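Local coordinates for UPF0678 fatty acid-binding protein-like protein ERS007657_00996 (Mycobacterium tuberculosis, PDB 6R3W) that binds heme b in a ten-stranded antiparallel beta-barrel and probably acts as a peroxynitrite isomerase, converting peroxynitrite to nitrate, at residues 17-22 with 137-142. Sequence-based numbering, arbitrary orientation. Where two conformers were deposited one is given.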
ATOM      1  N   GLY A  17      13.175   3.917  -3.649  1.00 10.74           N
ATOM      2  CA  GLY A  17      13.742   2.939  -4.567  1.00 12.40           C
ATOM      3  C   GLY A  17      12.717   1.937  -5.063  1.00 10.79           C
ATOM      4  O   GLY A  17      11.488   2.218  -5.012  1.00 11.33           O
ATOM      5  N   SER A  18      13.222   0.850  -5.620  1.00 11.05           N
ATOM      6  CA  SER A  18      12.439  -0.168  -6.328  1.00 11.79           C
ATOM      7  C   SER A  18      12.407  -1.429  -5.486  1.00 10.62           C
ATOM      8  O   SER A  18      13.432  -1.780  -4.884  1.00 11.91           O
ATOM      9  CB  SER A  18      13.017  -0.436  -7.682  1.00 13.97           C
ATOM     10  OG  SER A  18      12.824   0.684  -8.538  1.00 17.32           O
ATOM     11  N   TRP A  19      11.248  -2.054  -5.433  1.00 11.23           N
ATOM     12  CA  TRP A  19      10.969  -3.229  -4.599  1.00 11.70           C
ATOM     13  C   TRP A  19      10.291  -4.286  -5.466  1.00 10.07           C
ATOM     14  O   TRP A  19       9.421  -3.915  -6.255  1.00 12.03           O
ATOM     15  CB  TRP A  19      10.082  -2.834  -3.414  1.00 10.98           C
ATOM     16  CG  TRP A  19      10.688  -1.792  -2.522  1.00  9.83           C
ATOM     17  CD1 TRP A  19      10.622  -0.436  -2.668  1.00 10.30           C
ATOM     18  CD2 TRP A  19      11.391  -2.026  -1.297  1.00  9.66           C
ATOM     19  NE1 TRP A  19      11.267   0.187  -1.637  1.00 10.63           N
ATOM     20  CE2 TRP A  19      11.765  -0.765  -0.781  1.00  9.65           C
ATOM     21  CE3 TRP A  19      11.790  -3.175  -0.619  1.00  9.85           C
ATOM     22  CZ2 TRP A  19      12.455  -0.634   0.426  1.00 10.77           C
ATOM     23  CZ3 TRP A  19      12.469  -3.045   0.569  1.00 10.99           C
ATOM     24  CH2 TRP A  19      12.845  -1.797   1.058  1.00 11.56           C
ATOM     25  N   ALA A  20      10.661  -5.551  -5.300  1.00 10.65           N
ATOM     26  CA  ALA A  20      10.017  -6.630  -6.069  1.00 10.55           C
ATOM     27  C   ALA A  20       9.848  -7.841  -5.171  1.00  9.77           C
ATOM     28  O   ALA A  20      10.745  -8.134  -4.382  1.00 10.24           O
ATOM     29  CB  ALA A  20      10.825  -6.976  -7.304  1.00 12.80           C
ATOM     30  N   GLY A  21       8.751  -8.553  -5.339  1.00  9.89           N
ATOM     31  CA  GLY A  21       8.538  -9.798  -4.615  1.00  9.98           C
ATOM     32  C   GLY A  21       7.227 -10.429  -4.973  1.00  9.39           C
ATOM     33  O   GLY A  21       6.835 -10.405  -6.159  1.00  9.92           O
ATOM     34  N   ARG A  22       6.603 -11.050  -3.991  1.00  8.92           N
ATOM     35  CA  ARG A  22       5.513 -12.000  -4.221  1.00  9.05           C
ATOM     36  C   ARG A  22       4.594 -11.977  -3.022  1.00  8.55           C
ATOM     37  O   ARG A  22       5.072 -11.800  -1.875  1.00  8.94           O
ATOM     38  CB  ARG A  22       6.113 -13.370  -4.519  1.00 10.21           C
ATOM     39  CG  ARG A  22       5.110 -14.506  -4.671  1.00  9.71           C
ATOM     40  CD  ARG A  22       5.779 -15.778  -5.200  1.00 10.58           C
ATOM     41  NE  ARG A  22       4.892 -16.927  -5.088  1.00 11.28           N
ATOM     42  CZ  ARG A  22       5.224 -18.157  -5.488  1.00 12.84           C
ATOM     43  NH1 ARG A  22       6.361 -18.341  -6.118  1.00 13.55           N
ATOM     44  NH2 ARG A  22       4.416 -19.179  -5.266  1.00 13.63           N
ATOM     45  N   ASP A 137      16.313  -4.336   3.931  1.00 13.08           N
ATOM     46  CA  ASP A 137      16.013  -4.474   2.489  1.00 12.45           C
ATOM     47  C   ASP A 137      14.764  -5.338   2.266  1.00 11.85           C
ATOM     48  O   ASP A 137      14.531  -5.726   1.117  1.00 12.45           O
ATOM     49  CB  ASP A 137      17.192  -5.080   1.745  1.00 14.08           C
ATOM     50  CG  ASP A 137      18.380  -4.147   1.610  1.00 16.94           C
ATOM     51  OD1 ASP A 137      18.239  -2.939   1.918  1.00 15.86           O
ATOM     52  OD2 ASP A 137      19.452  -4.643   1.226  1.00 26.17           O
ATOM     53  N   GLU A 138      13.944  -5.538   3.292  1.00 10.84           N
ATOM     54  CA  GLU A 138      12.688  -6.313   3.210  1.00 12.01           C
ATOM     55  C   GLU A 138      11.513  -5.379   3.480  1.00 10.90           C
ATOM     56  O   GLU A 138      11.455  -4.803   4.576  1.00 13.55           O
ATOM     57  CB  GLU A 138      12.737  -7.459   4.212  1.00 12.60           C
ATOM     58  CG  GLU A 138      11.506  -8.343   4.201  1.00 15.15           C
ATOM     59  CD  GLU A 138      11.346  -9.168   5.464  1.00 22.08           C
ATOM     60  OE1 GLU A 138      11.707 -10.343   5.429  1.00 28.50           O
ATOM     61  OE2 GLU A 138      11.076  -8.559   6.532  1.00 24.39           O
ATOM     62  N   LEU A 139      10.536  -5.387   2.590  1.00 10.66           N
ATOM     63  CA  LEU A 139       9.270  -4.656   2.800  1.00 10.57           C
ATOM     64  C   LEU A 139       8.143  -5.667   2.836  1.00 10.41           C
ATOM     65  O   LEU A 139       8.014  -6.437   1.880  1.00 11.92           O
ATOM     66  CB  LEU A 139       9.065  -3.646   1.674  1.00 10.62           C
ATOM     67  CG  LEU A 139       7.822  -2.758   1.793  1.00 11.16           C
ATOM     68  CD1 LEU A 139       7.993  -1.521   0.930  1.00 14.07           C
ATOM     69  CD2 LEU A 139       6.541  -3.498   1.418  1.00 12.80           C
ATOM     70  N   SER A 140       7.438  -5.753   3.953  1.00  9.52           N
ATOM     71  CA  SER A 140       6.297  -6.680   4.029  1.00  9.69           C
ATOM     72  C   SER A 140       5.014  -5.918   4.386  1.00 12.41           C
ATOM     73  O   SER A 140       5.083  -4.899   5.077  1.00 12.82           O
ATOM     74  CB  SER A 140       6.591  -7.800   4.978  1.00 12.08           C
ATOM     75  OG  SER A 140       6.854  -7.326   6.278  1.00 14.70           O
ATOM     76  N   TYR A 141       3.883  -6.453   4.020  1.00  9.31           N
ATOM     77  CA  TYR A 141       2.623  -5.805   4.391  1.00  8.22           C
ATOM     78  C   TYR A 141       1.515  -6.835   4.457  1.00  8.27           C
ATOM     79  O   TYR A 141       1.575  -7.903   3.819  1.00  8.73           O
ATOM     80  CB  TYR A 141       2.265  -4.695   3.407  1.00  8.51           C
ATOM     81  CG  TYR A 141       1.890  -5.151   2.024  1.00  8.81           C
ATOM     82  CD1 TYR A 141       0.615  -5.613   1.735  1.00  9.13           C
ATOM     83  CD2 TYR A 141       2.825  -5.135   0.997  1.00  8.71           C
ATOM     84  CE1 TYR A 141       0.280  -6.062   0.470  1.00  8.73           C
ATOM     85  CE2 TYR A 141       2.507  -5.561  -0.279  1.00  9.58           C
ATOM     86  CZ  TYR A 141       1.224  -6.031  -0.545  1.00  8.68           C
ATOM     87  OH  TYR A 141       0.871  -6.460  -1.785  1.00  8.73           O
ATOM     88  N   SER A 142       0.472  -6.435   5.154  1.00  8.20           N
ATOM     89  CA  SER A 142      -0.859  -7.051   5.034  0.50  8.60           C
ATOM     90  C   SER A 142      -1.897  -5.972   4.798  1.00  8.60           C
ATOM     91  O   SER A 142      -1.737  -4.835   5.306  1.00  9.94           O
ATOM     92  CB  SER A 142      -1.204  -7.911   6.224  0.50  9.36           C
ATOM     93  OG  SER A 142      -1.502  -7.127   7.364  0.50 12.10           O
TER
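Trp19 NE1 donates a hydrogen bond to Leu15 O, which fixes one end of the indole while the six-membered ring at its other end packs on Leu139. Trp19 is the tryptophan of the predicted GXWXGXG motif on the first strand of this calycin-type, antiparallel heme barrel. Strands 17-25 and 138-147 both flank strand 153-162, so they run in the same sense, though steeply inclined to each other, without pairing. Consistent with this, no hydrogen bond joins the two segments, and their closest CA atoms, those of Trp19 and Leu139, are 7.7 Å apart.

The main evidence for the contact is a CH-pi approach: Leu139 CB stands 3.9 Å from the centroid of the six-membered ring, 28° off its normal. Two ring carbons, Trp19 CE3 and CZ3, each lie 3.6 Å from that CB. Leu139 CG is anti to the backbone N (chi1 -177°), a setting that carries CD1 over the indole centre, 4.1 Å above the plane. Glu138 N, by contrast, meets the ring in plane, at its edge.

Further contacts tie this pair into the wall: Trp19 also touches Leu160 and Phe41, on the two strands flanking its own, and Leu139 touches Tyr132 and Ile134. Asp137 OD1 forms a salt bridge with Arg162 NE, whereas the carbonyl of Asp137 approaches the indole obliquely, its O 3.4 Å from Trp19 CZ3.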